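Local coordinates for protein endonuclease V (Streptomyces avermitilis, PDB 3GOC) that probably repairs deaminated DNA as a magnesium-dependent endonuclease, nicking the strand at the second phosphodiester bond 3' to a deoxyinosine, at residues A[2-10]-A[75-83]. Sequence-based numbering, arbitrary orientation.
Sequences TTVRIPAGW and TAVGEVSFP
V77 O is gripped from two neighbouring residues of the N-terminal segment: V4 N donates a nearly straight hydrogen bond (V4 N to V77 O 2.7 Å, 171° at the hydrogen), and T3 CA adds a C-H...O contact. In return E79 N donates to V4 O at 2.9 Å, so V4 bonds to both neighbours of G78, the pattern of a parallel bridge. Water carries the pairing further, joining T2 O to V77 N. Side-chain packing is close here: with OG1 beside the backbone N (chi1 -61°), T3 turns CG2 onto G78 CA, 3.7 Å away, and V4 CB lies 3.8 Å from the same G78 CA. In this RNase H-like fold, strand 70-79 is the outermost strand at one end of the central mixed sheet, and residues 2-10 dock along its edge before helix 14-24. E79 reaches toward the passing chain, its OE2 3.4 Å from R5 CG, but the guanidinium turns away, leaving R5 NE 5.0 Å from E79 OE2. E79 OE1 instead accepts a hydrogen bond from a water that itself accepts one from I6 N; an alanine in place of E79 would remove the carboxylate, and this water would probably lose the acceptor that fixes it, weakening that link between the chains. Farther along, I6 CG1 packs on S81 CA, while the W10 ring presents its edge to S81 O, 3.1 Å from W10 CD1. W10 NE1 and S81 OG both hydrogen-bond to F91 O.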
ATOM      1  N   THR A   2      23.367 -30.461  -4.858  1.00 32.79           N
ATOM      2  CA  THR A   2      23.045 -29.502  -3.764  1.00 27.58           C
ATOM      3  C   THR A   2      21.558 -29.582  -3.449  1.00 21.52           C
ATOM      4  O   THR A   2      20.968 -28.629  -2.942  1.00 24.45           O
ATOM      5  CB  THR A   2      23.383 -28.053  -4.174  1.00 30.24           C
ATOM      6  OG1 THR A   2      24.665 -28.025  -4.814  1.00 45.11           O
ATOM      7  CG2 THR A   2      23.425 -27.149  -2.946  1.00 33.69           C
ATOM      8  N   THR A   3      20.952 -30.725  -3.757  1.00 16.38           N
ATOM      9  CA  THR A   3      19.527 -30.922  -3.499  1.00 12.76           C
ATOM     10  C   THR A   3      19.260 -30.948  -1.998  1.00 13.86           C
ATOM     11  O   THR A   3      19.946 -31.646  -1.252  1.00 16.85           O
ATOM     12  CB  THR A   3      19.023 -32.250  -4.114  1.00 14.94           C
ATOM     13  OG1 THR A   3      19.221 -32.223  -5.535  1.00 18.34           O
ATOM     14  CG2 THR A   3      17.544 -32.449  -3.824  1.00 15.94           C
ATOM     15  N   VAL A   4      18.266 -30.178  -1.562  1.00  9.28           N
ATOM     16  CA  VAL A   4      17.903 -30.117  -0.148  1.00  8.43           C
ATOM     17  C   VAL A   4      17.220 -31.418   0.243  1.00  9.94           C
ATOM     18  O   VAL A   4      16.160 -31.743  -0.282  1.00 11.46           O
ATOM     19  CB  VAL A   4      16.927 -28.952   0.127  1.00  9.24           C
ATOM     20  CG1 VAL A   4      16.605 -28.877   1.617  1.00  9.34           C
ATOM     21  CG2 VAL A   4      17.533 -27.647  -0.355  1.00 13.62           C
ATOM     22  N   ARG A   5      17.825 -32.166   1.161  1.00 10.49           N
ATOM     23  CA  ARG A   5      17.237 -33.430   1.580  1.00 12.43           C
ATOM     24  C   ARG A   5      16.172 -33.221   2.648  1.00 10.03           C
ATOM     25  O   ARG A   5      16.021 -32.125   3.186  1.00 12.21           O
ATOM     26  CB  ARG A   5      18.311 -34.380   2.122  1.00 14.94           C
ATOM     27  CG  ARG A   5      19.389 -34.762   1.120  1.00 21.41           C
ATOM     28  CD  ARG A   5      20.619 -33.882   1.269  1.00 36.17           C
ATOM     29  NE  ARG A   5      21.715 -34.330   0.411  1.00 43.33           N
ATOM     30  CZ  ARG A   5      22.954 -33.856   0.473  1.00 36.87           C
ATOM     31  NH1 ARG A   5      23.263 -32.914   1.356  1.00 33.96           N
ATOM     32  NH2 ARG A   5      23.886 -34.326  -0.348  1.00 39.69           N
ATOM     33  N   ILE A   6      15.422 -34.278   2.936  1.00  9.04           N
ATOM     34  CA  ILE A   6      14.391 -34.213   3.958  1.00 10.40           C
ATOM     35  C   ILE A   6      15.107 -34.049   5.294  1.00  7.79           C
ATOM     36  O   ILE A   6      16.012 -34.824   5.619  1.00  8.25           O
ATOM     37  CB  ILE A   6      13.558 -35.513   3.985  1.00  9.44           C
ATOM     38  CG1 ILE A   6      12.835 -35.677   2.644  1.00  9.31           C
ATOM     39  CG2 ILE A   6      12.584 -35.488   5.159  1.00 11.74           C
ATOM     40  CD1 ILE A   6      11.975 -36.922   2.545  1.00 11.87           C
ATOM     41  N   PRO A   7      14.725 -33.030   6.077  1.00  6.20           N
ATOM     42  CA  PRO A   7      15.341 -32.771   7.383  1.00  7.09           C
ATOM     43  C   PRO A   7      15.346 -33.985   8.293  1.00  9.01           C
ATOM     44  O   PRO A   7      14.402 -34.782   8.289  1.00  7.38           O
ATOM     45  CB  PRO A   7      14.478 -31.656   7.958  1.00  8.96           C
ATOM     46  CG  PRO A   7      14.067 -30.893   6.727  1.00  6.83           C
ATOM     47  CD  PRO A   7      13.725 -31.996   5.757  1.00  9.64           C
ATOM     48  N   ALA A   8      16.413 -34.123   9.076  1.00 10.22           N
ATOM     49  CA  ALA A   8      16.515 -35.233  10.015  1.00 10.48           C
ATOM     50  C   ALA A   8      15.366 -35.130  11.018  1.00 10.76           C
ATOM     51  O   ALA A   8      15.214 -34.115  11.693  1.00 12.97           O
ATOM     52  CB  ALA A   8      17.852 -35.178  10.747  1.00  9.82           C
ATOM     53  N   GLY A   9      14.559 -36.181  11.111  1.00  7.56           N
ATOM     54  CA  GLY A   9      13.445 -36.173  12.048  1.00  9.73           C
ATOM     55  C   GLY A   9      12.160 -35.520  11.568  1.00  8.84           C
ATOM     56  O   GLY A   9      11.193 -35.395  12.331  1.00  7.64           O
ATOM     57  N   TRP A  10      12.130 -35.100  10.308  1.00  6.98           N
ATOM     58  CA  TRP A  10      10.943 -34.454   9.740  1.00  7.43           C
ATOM     59  C   TRP A  10       9.735 -35.377   9.892  1.00  7.03           C
ATOM     60  O   TRP A  10       9.873 -36.599   9.828  1.00  9.93           O
ATOM     61  CB  TRP A  10      11.185 -34.167   8.252  1.00  7.63           C
ATOM     62  CG  TRP A  10      10.278 -33.138   7.660  1.00  7.79           C
ATOM     63  CD1 TRP A  10       9.312 -33.339   6.715  1.00  7.73           C
ATOM     64  CD2 TRP A  10      10.292 -31.734   7.929  1.00  8.44           C
ATOM     65  NE1 TRP A  10       8.725 -32.138   6.374  1.00  9.11           N
ATOM     66  CE2 TRP A  10       9.308 -31.136   7.107  1.00  8.81           C
ATOM     67  CE3 TRP A  10      11.037 -30.915   8.793  1.00  8.27           C
ATOM     68  CZ2 TRP A  10       9.059 -29.765   7.109  1.00 10.03           C
ATOM     69  CZ3 TRP A  10      10.787 -29.544   8.798  1.00 11.49           C
ATOM     70  CH2 TRP A  10       9.802 -28.986   7.961  1.00 12.04           C
ATOM     71  N   THR A  75      17.244 -19.520  -5.709  1.00  9.09           N
ATOM     72  CA  THR A  75      16.388 -20.690  -5.834  1.00  5.30           C
ATOM     73  C   THR A  75      17.068 -21.866  -5.152  1.00  6.61           C
ATOM     74  O   THR A  75      18.264 -21.825  -4.849  1.00  9.25           O
ATOM     75  CB  THR A  75      16.121 -21.070  -7.313  1.00  5.54           C
ATOM     76  OG1 THR A  75      17.364 -21.341  -7.973  1.00  8.83           O
ATOM     77  CG2 THR A  75      15.388 -19.956  -8.032  1.00  8.47           C
ATOM     78  N   ALA A  76      16.292 -22.910  -4.901  1.00  7.04           N
ATOM     79  CA  ALA A  76      16.811 -24.116  -4.276  1.00  6.69           C
ATOM     80  C   ALA A  76      16.008 -25.297  -4.799  1.00  5.55           C
ATOM     81  O   ALA A  76      14.824 -25.165  -5.105  1.00  7.08           O
ATOM     82  CB  ALA A  76      16.682 -24.027  -2.762  1.00  7.38           C
ATOM     83  N   VAL A  77      16.669 -26.440  -4.919  1.00  6.16           N
ATOM     84  CA  VAL A  77      16.029 -27.658  -5.393  1.00  8.54           C
ATOM     85  C   VAL A  77      15.995 -28.616  -4.214  1.00  9.54           C
ATOM     86  O   VAL A  77      17.006 -28.794  -3.537  1.00  9.80           O
ATOM     87  CB  VAL A  77      16.834 -28.299  -6.537  1.00  7.27           C
ATOM     88  CG1 VAL A  77      16.188 -29.605  -6.950  1.00 14.79           C
ATOM     89  CG2 VAL A  77      16.901 -27.342  -7.723  1.00 14.31           C
ATOM     90  N   GLY A  78      14.842 -29.221  -3.952  1.00  6.62           N
ATOM     91  CA  GLY A  78      14.767 -30.135  -2.827  1.00  7.64           C
ATOM     92  C   GLY A  78      13.933 -31.379  -3.053  1.00  5.71           C
ATOM     93  O   GLY A  78      13.167 -31.466  -4.010  1.00  9.00           O
ATOM     94  N   GLU A  79      14.109 -32.356  -2.172  1.00  7.35           N
ATOM     95  CA  GLU A  79      13.336 -33.586  -2.229  1.00  7.54           C
ATOM     96  C   GLU A  79      12.002 -33.269  -1.559  1.00  6.21           C
ATOM     97  O   GLU A  79      11.979 -32.662  -0.487  1.00  9.54           O
ATOM     98  CB  GLU A  79      14.039 -34.694  -1.442  1.00 11.78           C
ATOM     99  CG  GLU A  79      15.320 -35.215  -2.073  1.00 15.85           C
ATOM    100  CD  GLU A  79      16.053 -36.181  -1.160  1.00 23.85           C
ATOM    101  OE1 GLU A  79      15.372 -36.949  -0.447  1.00 28.97           O
ATOM    102  OE2 GLU A  79      17.304 -36.188  -1.165  1.00 33.35           O
ATOM    103  N   VAL A  80      10.895 -33.653  -2.189  1.00  7.21           N
ATOM    104  CA  VAL A  80       9.591 -33.411  -1.584  1.00  6.88           C
ATOM    105  C   VAL A  80       9.640 -34.124  -0.237  1.00  8.72           C
ATOM    106  O   VAL A  80       9.895 -35.329  -0.159  1.00 10.21           O
ATOM    107  CB  VAL A  80       8.463 -33.948  -2.475  1.00  6.95           C
ATOM    108  CG1 VAL A  80       7.129 -33.854  -1.748  1.00  5.82           C
ATOM    109  CG2 VAL A  80       8.420 -33.139  -3.762  1.00  9.13           C
ATOM    110  N   SER A  81       9.400 -33.367   0.829  1.00  9.06           N
ATOM    111  CA  SER A  81       9.517 -33.895   2.184  1.00  5.99           C
ATOM    112  C   SER A  81       8.296 -34.442   2.914  1.00  8.21           C
ATOM    113  O   SER A  81       8.369 -34.724   4.112  1.00  9.52           O
ATOM    114  CB  SER A  81      10.188 -32.839   3.061  1.00  9.11           C
ATOM    115  OG  SER A  81       9.577 -31.577   2.875  1.00  9.14           O
ATOM    116  N   PHE A  82       7.185 -34.607   2.211  1.00  5.64           N
ATOM    117  CA  PHE A  82       5.985 -35.143   2.834  1.00  8.46           C
ATOM    118  C   PHE A  82       5.014 -35.571   1.744  1.00  8.73           C
ATOM    119  O   PHE A  82       5.004 -35.003   0.653  1.00  9.40           O
ATOM    120  CB  PHE A  82       5.315 -34.072   3.711  1.00  8.35           C
ATOM    121  CG  PHE A  82       4.433 -34.634   4.792  1.00  9.19           C
ATOM    122  CD1 PHE A  82       4.990 -35.237   5.917  1.00  7.61           C
ATOM    123  CD2 PHE A  82       3.045 -34.579   4.679  1.00  7.62           C
ATOM    124  CE1 PHE A  82       4.182 -35.777   6.908  1.00  9.53           C
ATOM    125  CE2 PHE A  82       2.228 -35.117   5.665  1.00  9.28           C
ATOM    126  CZ  PHE A  82       2.797 -35.718   6.784  1.00 10.27           C
ATOM    127  N   PRO A  83       4.201 -36.600   2.010  1.00  9.80           N
ATOM    128  CA  PRO A  83       3.232 -37.045   1.005  1.00 12.67           C
ATOM    129  C   PRO A  83       2.179 -35.952   0.807  1.00 10.58           C
ATOM    130  O   PRO A  83       2.095 -35.012   1.599  1.00 11.97           O
ATOM    131  CB  PRO A  83       2.649 -38.316   1.623  1.00 11.53           C
ATOM    132  CG  PRO A  83       2.803 -38.090   3.091  1.00 20.98           C
ATOM    133  CD  PRO A  83       4.176 -37.475   3.194  1.00 11.21           C
TER
HETATM  134  O   HOH W   1      19.456 -26.473  -4.214  1.00 14.98           O
HETATM  135  O   HOH W   2      13.202 -31.405   1.497  1.00 10.40           O
HETATM  136  O   HOH W   3      16.382 -37.104   2.284  1.00 22.36           O